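Local atomic coordinates of ankyrin repeat domain-containing protein EMB506, chloroplastic (Arabidopsis thaliana, PDB entry 6JD6), a protein that takes part in the initial differentiation of the proplastid during embryo development, pairs with the ankyrin-repeat protein AKR and is needed for correct leaf margin development. Residues D177-H183 / V206-W212; L136-D140 / L164-N170; R222-T227 / F258-L263. All blocks are in the same frame, centred on the assembly; numbering follows the deposited sequence.

Contact 1: residues D177-H183 / V206-W212; sequences DGAAPIH and VADNEGW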
loop_
_atom_site.group_PDB
_atom_site.type_symbol
_atom_site.label_atom_id
_atom_site.label_comp_id
_atom_site.label_asym_id
_atom_site.label_seq_id
_atom_site.Cartn_x
_atom_site.Cartn_y
_atom_site.Cartn_z
ATOM N N ASP A 177 8.176 -9.678 7.775
ATOM C CA ASP A 177 8.019 -10.873 6.958
ATOM C C ASP A 177 9.292 -11.176 6.158
ATOM O O ASP A 177 9.317 -12.092 5.335
ATOM C CB ASP A 177 6.819 -10.713 6.015
ATOM C CG ASP A 177 5.509 -10.456 6.764
ATOM O OD1 ASP A 177 5.243 -11.158 7.766
ATOM O OD2 ASP A 177 4.747 -9.547 6.352
ATOM N N GLY A 178 10.348 -10.409 6.411
ATOM C CA GLY A 178 11.608 -10.587 5.704
ATOM C C GLY A 178 11.581 -9.955 4.323
ATOM O O GLY A 178 12.449 -10.218 3.491
ATOM N N ALA A 179 10.581 -9.113 4.078
ATOM C CA ALA A 179 10.411 -8.492 2.771
ATOM C C ALA A 179 11.128 -7.146 2.676
ATOM O O ALA A 179 10.968 -6.273 3.538
ATOM C CB ALA A 179 8.932 -8.331 2.441
ATOM N N ALA A 180 11.906 -6.992 1.609
ATOM C CA ALA A 180 12.668 -5.776 1.358
ATOM C C ALA A 180 11.914 -4.892 0.365
ATOM O O ALA A 180 10.975 -5.354 -0.278
ATOM C CB ALA A 180 14.057 -6.144 0.809
ATOM N N PRO A 181 12.312 -3.612 0.240
ATOM C CA PRO A 181 11.713 -2.749 -0.785
ATOM C C PRO A 181 11.687 -3.365 -2.193
ATOM O O PRO A 181 10.706 -3.176 -2.914
ATOM C CB PRO A 181 12.617 -1.513 -0.754
ATOM C CG PRO A 181 13.018 -1.418 0.678
ATOM C CD PRO A 181 13.202 -2.849 1.138
ATOM N N ILE A 182 12.731 -4.093 -2.580
ATOM C CA ILE A 182 12.758 -4.709 -3.905
ATOM C C ILE A 182 11.659 -5.776 -4.079
ATOM O O ILE A 182 11.093 -5.906 -5.164
ATOM C CB ILE A 182 14.166 -5.267 -4.267
ATOM C CG1 ILE A 182 14.192 -5.822 -5.695
ATOM C CG2 ILE A 182 14.602 -6.332 -3.285
ATOM C CD1 ILE A 182 13.969 -4.784 -6.760
ATOM N N HIS A 183 11.347 -6.518 -3.014
ATOM C CA HIS A 183 10.247 -7.492 -3.045
ATOM C C HIS A 183 8.929 -6.800 -3.415
ATOM O O HIS A 183 8.202 -7.235 -4.310
ATOM C CB HIS A 183 10.062 -8.158 -1.674
ATOM C CG HIS A 183 11.016 -9.278 -1.385
ATOM N ND1 HIS A 183 11.913 -9.237 -0.338
ATOM C CD2 HIS A 183 11.178 -10.490 -1.970
ATOM C CE1 HIS A 183 12.604 -10.363 -0.306
ATOM N NE2 HIS A 183 12.180 -11.140 -1.287
ATOM N N VAL A 206 17.664 -11.055 -2.167
ATOM C CA VAL A 206 17.171 -11.092 -0.797
ATOM C C VAL A 206 15.989 -12.062 -0.676
ATOM O O VAL A 206 15.086 -12.072 -1.511
ATOM C CB VAL A 206 16.809 -9.672 -0.283
ATOM C CG1 VAL A 206 15.774 -9.011 -1.185
ATOM C CG2 VAL A 206 16.332 -9.723 1.164
ATOM N N ALA A 207 16.023 -12.903 0.352
ATOM C CA ALA A 207 14.987 -13.907 0.563
ATOM C C ALA A 207 14.140 -13.540 1.780
ATOM O O ALA A 207 14.677 -13.124 2.804
ATOM C CB ALA A 207 15.622 -15.288 0.750
ATOM N N ASP A 208 12.823 -13.685 1.668
ATOM C CA ASP A 208 11.948 -13.387 2.797
ATOM C C ASP A 208 11.901 -14.565 3.772
ATOM O O ASP A 208 12.733 -15.471 3.689
ATOM C CB ASP A 208 10.545 -12.957 2.328
ATOM C CG ASP A 208 9.704 -14.113 1.796
ATOM O OD1 ASP A 208 10.207 -15.250 1.672
ATOM O OD2 ASP A 208 8.518 -13.867 1.482
ATOM N N ASN A 209 10.929 -14.561 4.683
ATOM C CA ASN A 209 10.836 -15.606 5.702
ATOM C C ASN A 209 10.590 -16.991 5.118
ATOM O O ASN A 209 10.900 -17.997 5.748
ATOM C CB ASN A 209 9.741 -15.281 6.726
ATOM C CG ASN A 209 10.096 -14.102 7.620
ATOM O OD1 ASN A 209 11.237 -13.637 7.643
ATOM N ND2 ASN A 209 9.117 -13.631 8.387
ATOM N N GLU A 210 10.028 -17.042 3.916
ATOM C CA GLU A 210 9.726 -18.318 3.279
ATOM C C GLU A 210 10.686 -18.639 2.130
ATOM O O GLU A 210 10.419 -19.530 1.327
ATOM C CB GLU A 210 8.274 -18.339 2.787
ATOM C CG GLU A 210 7.236 -18.330 3.908
ATOM C CD GLU A 210 5.804 -18.207 3.393
ATOM O OE1 GLU A 210 5.382 -17.076 3.070
ATOM O OE2 GLU A 210 5.103 -19.241 3.315
ATOM N N GLY A 211 11.792 -17.905 2.049
ATOM C CA GLY A 211 12.789 -18.137 1.015
ATOM C C GLY A 211 12.430 -17.584 -0.353
ATOM O O GLY A 211 13.071 -17.913 -1.347
ATOM N N TRP A 212 11.401 -16.745 -0.416
ATOM C CA TRP A 212 11.001 -16.138 -1.684
ATOM C C TRP A 212 11.889 -14.948 -2.031
ATOM O O TRP A 212 12.117 -14.072 -1.194
ATOM C CB TRP A 212 9.533 -15.701 -1.637
ATOM C CG TRP A 212 8.565 -16.819 -1.879
ATOM C CD1 TRP A 212 8.471 -17.993 -1.182
ATOM C CD2 TRP A 212 7.546 -16.866 -2.887
ATOM N NE1 TRP A 212 7.460 -18.770 -1.700
ATOM C CE2 TRP A 212 6.875 -18.099 -2.746
ATOM C CE3 TRP A 212 7.136 -15.983 -3.895
ATOM C CZ2 TRP A 212 5.819 -18.477 -3.577
ATOM C CZ3 TRP A 212 6.086 -16.356 -4.719
ATOM C CH2 TRP A 212 5.437 -17.592 -4.552
HETATM O O HOH W 1 6.055 -13.664 8.006
HETATM O O HOH W 2 7.371 -14.232 4.074
#
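This is a largely buried contact between the start of one ankyrin repeat and the loop that leads into the next: residues 177-183 run into helix 181-187, and residues 206-212 form the turn ahead of helix 214-220. The backbones come closest at Gly178 and Asp208, whose CA atoms lie 4.1 Å apart. Here Asn209 N donates to Asp177 O (3.0 Å), and Asp208 CA makes a CA-H...O contact with Gly178 O (3.3 Å). A CB on Gly178 would collide with Asn209 OD1. His183 belongs to the TPLH-like motif of ankyrin repeats, here Ala-Pro-Ile-His. Its ND1 accepts from Ala180 N (3.0 Å) at the N-cap position of its own helix, while its NE2 donates to Trp212 O (2.9 Å) in the following repeat, so one imidazole ties two repeats together. Val206 CG1 packs against Ile182 CG2 (3.6 Å) and Ala180 CB (3.9 Å) beside the ring. The type I turn from Asp208 to Gly211 is braced by Asp208 OD1, which accepts from Glu210 N (2.9 Å, an Asx turn) and Trp212 N (2.8 Å). Outside the two segments, the partner chain supplies a basic side chain to Asp177 OD2 and an aromatic one, hydrogen-bonded, to Asp208 OD2.

Contact 2: residues L136-D140 / L164-N170; sequences LDIDD and LLRKGAN. With SO4 (sulfate ion), chain I.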
loop_
_atom_site.group_PDB
_atom_site.type_symbol
_atom_site.label_atom_id
_atom_site.label_comp_id
_atom_site.label_asym_id
_atom_site.label_seq_id
_atom_site.Cartn_x
_atom_site.Cartn_y
_atom_site.Cartn_z
ATOM N N LEU A 136 12.100 13.075 13.479
ATOM C CA LEU A 136 11.600 11.724 13.240
ATOM C C LEU A 136 12.514 10.983 12.263
ATOM O O LEU A 136 12.797 11.475 11.171
ATOM C CB LEU A 136 10.165 11.748 12.704
ATOM C CG LEU A 136 9.579 10.369 12.383
ATOM C CD1 LEU A 136 9.480 9.513 13.643
ATOM C CD2 LEU A 136 8.221 10.487 11.694
ATOM N N ASP A 137 12.982 9.809 12.669
ATOM C CA ASP A 137 13.865 9.004 11.834
ATOM C C ASP A 137 13.153 8.627 10.538
ATOM O O ASP A 137 12.027 8.136 10.560
ATOM C CB ASP A 137 14.311 7.754 12.601
ATOM C CG ASP A 137 15.222 6.847 11.785
ATOM O OD1 ASP A 137 15.671 7.250 10.694
ATOM O OD2 ASP A 137 15.500 5.723 12.251
ATOM N N ILE A 138 13.808 8.873 9.408
ATOM C CA ILE A 138 13.228 8.540 8.110
ATOM C C ILE A 138 12.962 7.032 8.005
ATOM O O ILE A 138 12.033 6.602 7.325
ATOM C CB ILE A 138 14.125 9.037 6.945
ATOM C CG1 ILE A 138 13.414 8.887 5.598
ATOM C CG2 ILE A 138 15.480 8.325 6.948
ATOM C CD1 ILE A 138 14.132 9.589 4.454
ATOM N N ASP A 139 13.764 6.241 8.713
ATOM C CA ASP A 139 13.599 4.791 8.730
ATOM C C ASP A 139 12.843 4.303 9.964
ATOM O O ASP A 139 13.002 3.155 10.382
ATOM C CB ASP A 139 14.959 4.093 8.659
ATOM C CG ASP A 139 15.684 4.365 7.359
ATOM O OD1 ASP A 139 15.020 4.387 6.299
ATOM O OD2 ASP A 139 16.918 4.555 7.398
ATOM N N ASP A 140 12.033 5.179 10.550
ATOM C CA ASP A 140 11.144 4.790 11.640
ATOM C C ASP A 140 10.251 3.624 11.207
ATOM O O ASP A 140 9.648 3.668 10.135
ATOM C CB ASP A 140 10.286 5.983 12.066
ATOM C CG ASP A 140 9.317 5.636 13.174
ATOM O OD1 ASP A 140 8.103 5.537 12.891
ATOM O OD2 ASP A 140 9.773 5.455 14.325
ATOM N N LEU A 164 12.249 9.851 -1.062
ATOM C CA LEU A 164 12.749 9.187 0.141
ATOM C C LEU A 164 14.159 8.638 -0.051
ATOM O O LEU A 164 15.013 8.790 0.821
ATOM C CB LEU A 164 11.808 8.053 0.556
ATOM C CG LEU A 164 10.477 8.462 1.192
ATOM C CD1 LEU A 164 9.568 7.252 1.360
ATOM C CD2 LEU A 164 10.725 9.137 2.529
ATOM N N LEU A 165 14.397 8.002 -1.195
ATOM C CA LEU A 165 15.714 7.449 -1.505
ATOM C C LEU A 165 16.767 8.542 -1.605
ATOM O O LEU A 165 17.889 8.374 -1.129
ATOM C CB LEU A 165 15.671 6.630 -2.797
ATOM C CG LEU A 165 14.904 5.308 -2.700
ATOM C CD1 LEU A 165 14.753 4.653 -4.064
ATOM C CD2 LEU A 165 15.599 4.366 -1.734
ATOM N N ARG A 166 16.408 9.664 -2.223
ATOM C CA ARG A 166 17.338 10.784 -2.334
ATOM C C ARG A 166 17.636 11.370 -0.959
ATOM O O ARG A 166 18.731 11.870 -0.718
ATOM C CB ARG A 166 16.803 11.866 -3.276
ATOM C CG ARG A 166 16.909 11.508 -4.752
ATOM C CD ARG A 166 16.602 12.706 -5.645
ATOM N NE ARG A 166 15.258 13.230 -5.418
ATOM C CZ ARG A 166 14.164 12.765 -6.014
ATOM N NH1 ARG A 166 14.252 11.763 -6.876
ATOM N NH2 ARG A 166 12.981 13.301 -5.749
ATOM N N LYS A 167 16.662 11.290 -0.056
ATOM C CA LYS A 167 16.845 11.778 1.309
ATOM C C LYS A 167 17.577 10.793 2.229
ATOM O O LYS A 167 17.827 11.097 3.396
ATOM C CB LYS A 167 15.509 12.193 1.928
ATOM C CG LYS A 167 15.253 13.683 1.827
ATOM C CD LYS A 167 14.253 14.156 2.864
ATOM C CE LYS A 167 14.397 15.654 3.088
ATOM N NZ LYS A 167 14.454 16.390 1.792
ATOM N N GLY A 168 17.916 9.618 1.707
ATOM C CA GLY A 168 18.721 8.669 2.455
ATOM C C GLY A 168 17.952 7.561 3.152
ATOM O O GLY A 168 18.493 6.890 4.030
ATOM N N ALA A 169 16.692 7.362 2.772
ATOM C CA ALA A 169 15.929 6.232 3.288
ATOM C C ALA A 169 16.665 4.940 2.946
ATOM O O ALA A 169 17.168 4.780 1.834
ATOM C CB ALA A 169 14.525 6.217 2.707
ATOM N N ASN A 170 16.749 4.037 3.916
ATOM C CA ASN A 170 17.479 2.787 3.742
ATOM C C ASN A 170 16.676 1.831 2.859
ATOM O O ASN A 170 15.582 1.409 3.233
ATOM C CB ASN A 170 17.769 2.162 5.110
ATOM C CG ASN A 170 18.727 0.987 5.037
ATOM O OD1 ASN A 170 18.772 0.255 4.048
ATOM N ND2 ASN A 170 19.500 0.798 6.099
HETATM S S SO4 I . 13.603 16.542 -3.857
HETATM O O1 SO4 I . 14.199 17.194 -5.020
HETATM O O2 SO4 I . 14.490 15.481 -3.385
HETATM O O3 SO4 I . 13.415 17.528 -2.796
HETATM O O4 SO4 I . 12.312 15.969 -4.226
HETATM O O HOH W 3 13.594 2.594 4.643
HETATM O O HOH W 4 18.674 5.936 6.523
HETATM O O HOH W 5 18.586 2.476 8.728
#
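Ile138 lies over the C-terminal end of helix 158-166, its extended side chain (both chi angles t) bringing CD1 to 3.9 Å from Leu164 CD2, 3.8 Å from Ala169 CB and 3.9 Å from Lys167 CB. CD1 thus rests where the helix ends and the chain turns away. That end is a Schellman motif: Gly168 takes a positive phi of 98°, Ala169 N donates to Leu164 O (2.9 Å) and Gly168 N to Leu165 O (3.1 Å). Beside this apolar patch, Asp139 supplies the direct polar link, its OD1 accepting from Asn170 N (3.0 Å). The loop after the second helix of one ankyrin repeat thus covers the end of the second helix of the next, in the side-by-side stacking of an ankyrin solenoid; Ile138 also touches Ile132 of helix 125-133 and Leu164 touches Met128. The loop of residues 136-140 is held in shape by a type I turn, with Asp140 N bonded to Asp137 O (3.0 Å), and by an Asx turn in which Asp137 OD1 accepts from Asp139 N (2.9 Å). Three waters bridge the Asp139 carboxylate to residues 168-170. One donates to Asp139 OD1 (2.8 Å) and Asn170 O (2.7 Å), another joins Asp139 OD2 to Gly168 O, and a third joins Asp139 OD2 to Asn170 ND2, while Asn170 OD1 accepts from His172 N.

Contact 3: residues R222-T227 / F258-L263; sequences RNRDIT and FKSYDL. With SO4 (sulfate ion), chain C; SO4 (sulfate ion), chain H.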
loop_
_atom_site.group_PDB
_atom_site.type_symbol
_atom_site.label_atom_id
_atom_site.label_comp_id
_atom_site.label_asym_id
_atom_site.label_seq_id
_atom_site.Cartn_x
_atom_site.Cartn_y
_atom_site.Cartn_z
ATOM N N ARG A 222 3.784 -12.850 -13.431
ATOM C CA ARG A 222 3.796 -13.136 -14.877
ATOM C C ARG A 222 4.430 -12.022 -15.707
ATOM O O ARG A 222 4.285 -11.996 -16.932
ATOM C CB ARG A 222 2.393 -13.463 -15.426
ATOM C CG ARG A 222 1.529 -14.347 -14.524
ATOM C CD ARG A 222 2.307 -15.549 -14.018
ATOM N NE ARG A 222 2.480 -16.590 -15.026
ATOM C CZ ARG A 222 3.280 -17.639 -14.868
ATOM N NH1 ARG A 222 4.001 -17.754 -13.759
ATOM N NH2 ARG A 222 3.371 -18.562 -15.815
ATOM N N ASN A 223 5.140 -11.112 -15.050
ATOM C CA ASN A 223 5.724 -9.977 -15.760
ATOM C C ASN A 223 7.065 -10.289 -16.420
ATOM O O ASN A 223 8.083 -10.459 -15.742
ATOM C CB ASN A 223 5.868 -8.768 -14.837
ATOM C CG ASN A 223 6.100 -7.486 -15.609
ATOM O OD1 ASN A 223 7.228 -7.172 -15.993
ATOM N ND2 ASN A 223 5.023 -6.748 -15.864
ATOM N N ARG A 224 7.058 -10.347 -17.749
ATOM C CA ARG A 224 8.252 -10.670 -18.519
ATOM C C ARG A 224 9.349 -9.608 -18.412
ATOM O O ARG A 224 10.521 -9.941 -18.250
ATOM C CB ARG A 224 7.881 -10.910 -19.988
ATOM C CG ARG A 224 7.038 -12.165 -20.205
ATOM C CD ARG A 224 6.413 -12.197 -21.596
ATOM N NE ARG A 224 5.420 -11.139 -21.773
ATOM C CZ ARG A 224 4.679 -10.985 -22.867
ATOM N NH1 ARG A 224 4.818 -11.822 -23.885
ATOM N NH2 ARG A 224 3.800 -9.995 -22.942
ATOM N N ASP A 225 8.973 -8.335 -18.510
ATOM C CA ASP A 225 9.953 -7.247 -18.438
ATOM C C ASP A 225 10.722 -7.227 -17.119
ATOM O O ASP A 225 11.943 -7.080 -17.107
ATOM C CB ASP A 225 9.286 -5.885 -18.655
ATOM C CG ASP A 225 8.940 -5.632 -20.105
ATOM O OD1 ASP A 225 9.449 -6.366 -20.978
ATOM O OD2 ASP A 225 8.164 -4.690 -20.372
ATOM N N ILE A 226 10.003 -7.365 -16.011
ATOM C CA ILE A 226 10.635 -7.322 -14.696
ATOM C C ILE A 226 11.431 -8.598 -14.399
ATOM O O ILE A 226 12.519 -8.536 -13.822
ATOM C CB ILE A 226 9.610 -7.010 -13.588
ATOM C CG1 ILE A 226 9.139 -5.557 -13.728
ATOM C CG2 ILE A 226 10.212 -7.238 -12.208
ATOM C CD1 ILE A 226 8.045 -5.168 -12.760
ATOM N N THR A 227 10.902 -9.744 -14.816
ATOM C CA THR A 227 11.645 -11.001 -14.723
ATOM C C THR A 227 12.977 -10.878 -15.463
ATOM O O THR A 227 14.032 -11.234 -14.930
ATOM C CB THR A 227 10.839 -12.190 -15.296
ATOM O OG1 THR A 227 9.668 -12.413 -14.496
ATOM C CG2 THR A 227 11.684 -13.468 -15.308
ATOM N N PHE A 258 -1.090 -18.158 -19.430
ATOM C CA PHE A 258 -0.596 -17.259 -18.393
ATOM C C PHE A 258 0.831 -16.811 -18.699
ATOM O O PHE A 258 1.615 -16.553 -17.784
ATOM C CB PHE A 258 -0.643 -17.932 -17.015
ATOM C CG PHE A 258 -2.014 -17.957 -16.396
ATOM C CD1 PHE A 258 -2.430 -16.933 -15.563
ATOM C CD2 PHE A 258 -2.883 -19.005 -16.644
ATOM C CE1 PHE A 258 -3.690 -16.952 -14.991
ATOM C CE2 PHE A 258 -4.143 -19.031 -16.071
ATOM C CZ PHE A 258 -4.545 -18.005 -15.248
ATOM N N LYS A 259 1.158 -16.735 -19.987
ATOM C CA LYS A 259 2.486 -16.332 -20.445
ATOM C C LYS A 259 3.576 -17.260 -19.912
ATOM O O LYS A 259 4.730 -16.863 -19.762
ATOM C CB LYS A 259 2.767 -14.872 -20.064
ATOM C CG LYS A 259 1.847 -13.881 -20.776
ATOM C CD LYS A 259 1.398 -12.761 -19.858
ATOM C CE LYS A 259 2.526 -11.795 -19.569
ATOM N NZ LYS A 259 2.151 -10.848 -18.482
ATOM N N SER A 260 3.198 -18.506 -19.644
ATOM C CA SER A 260 4.089 -19.457 -18.991
ATOM C C SER A 260 5.297 -19.814 -19.842
ATOM O O SER A 260 6.419 -19.869 -19.338
ATOM C CB SER A 260 3.329 -20.723 -18.606
ATOM O OG SER A 260 2.325 -20.426 -17.654
ATOM N N TYR A 261 5.075 -20.062 -21.128
ATOM C CA TYR A 261 6.171 -20.439 -22.007
ATOM C C TYR A 261 7.203 -19.321 -22.156
ATOM O O TYR A 261 8.402 -19.580 -22.162
ATOM C CB TYR A 261 5.669 -20.876 -23.385
ATOM C CG TYR A 261 6.799 -21.351 -24.268
ATOM C CD1 TYR A 261 7.380 -22.595 -24.064
ATOM C CD2 TYR A 261 7.306 -20.549 -25.282
ATOM C CE1 TYR A 261 8.422 -23.034 -24.853
ATOM C CE2 TYR A 261 8.349 -20.983 -26.081
ATOM C CZ TYR A 261 8.902 -22.227 -25.858
ATOM O OH TYR A 261 9.943 -22.674 -26.638
ATOM N N ASP A 262 6.733 -18.084 -22.279
ATOM C CA ASP A 262 7.634 -16.943 -22.398
ATOM C C ASP A 262 8.514 -16.806 -21.165
ATOM O O ASP A 262 9.714 -16.556 -21.275
ATOM C CB ASP A 262 6.853 -15.646 -22.620
ATOM C CG ASP A 262 6.270 -15.551 -24.012
ATOM O OD1 ASP A 262 6.732 -16.297 -24.902
ATOM O OD2 ASP A 262 5.355 -14.727 -24.218
ATOM N N LEU A 263 7.909 -16.969 -19.993
ATOM C CA LEU A 263 8.644 -16.889 -18.738
ATOM C C LEU A 263 9.679 -18.013 -18.618
ATOM O O LEU A 263 10.819 -17.775 -18.207
ATOM C CB LEU A 263 7.677 -16.897 -17.551
ATOM C CG LEU A 263 6.837 -15.619 -17.429
ATOM C CD1 LEU A 263 5.681 -15.815 -16.469
ATOM C CD2 LEU A 263 7.700 -14.438 -16.991
HETATM S S SO4 C . 4.902 -8.171 -19.646
HETATM O O1 SO4 C . 4.390 -7.963 -20.997
HETATM O O2 SO4 C . 6.250 -7.616 -19.539
HETATM O O3 SO4 C . 4.039 -7.497 -18.682
HETATM O O4 SO4 C . 4.904 -9.603 -19.357
HETATM S S SO4 H . 1.762 -19.286 -23.122
HETATM O O1 SO4 H . 1.471 -20.058 -24.327
HETATM O O2 SO4 H . 3.013 -18.551 -23.301
HETATM O O3 SO4 H . 0.673 -18.342 -22.879
HETATM O O4 SO4 H . 1.884 -20.195 -21.985
#
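Three basic side chains carry the polar part. Arg224 NH1 forms a salt bridge with Asp262 OD2 (3.0 Å), Arg222 NE donates to Phe258 O (2.9 Å), and Lys259 NZ returns a bond to Arg222 O (2.9 Å). The Arg222 guanidinium also donates to backbone oxygens of Val219, Leu250 and Ala251, in helices 214-220 and 247-252. A sulfate, probably from the crystallisation liquor, sits at the start of helix 224-232, accepting from Arg224 N (O4, 2.8 Å), Arg224 NE (O4, 2.9 Å) and Asp225 N (O2, 3.0 Å). Asn223 N-caps helix 224-232, its OD1 accepting from Ile226 N (2.8 Å). Around these bonds, Leu263 CD1 covers one face of the Arg222 guanidinium, 3.4 Å from CZ, while its CD2 meets Arg224 CG (4.0 Å) and Thr227 OG1 (3.8 Å). Such side-by-side contact between the second helices of successive repeats, with the turns that precede them, is characteristic of the ankyrin solenoid.

All three contacts join neighbouring ankyrin repeats, in chain order 2, 1, 3, and none touches another. Contact 1 is the most buried and lies between the turns that lead into the first helices of two repeats; it is linked by one backbone hydrogen bond and a histidine that reaches into the next repeat. Contact 2 sets the loop after one second helix against the C-terminal end of the next and is more open, so one isoleucine, one aspartate and bridging waters do most of the work. Contact 3, about 33 Å from contact 2 between centres, joins the beginnings of second helices and relies on charged side chains. Only contacts 1 and 3 touch the partner chain.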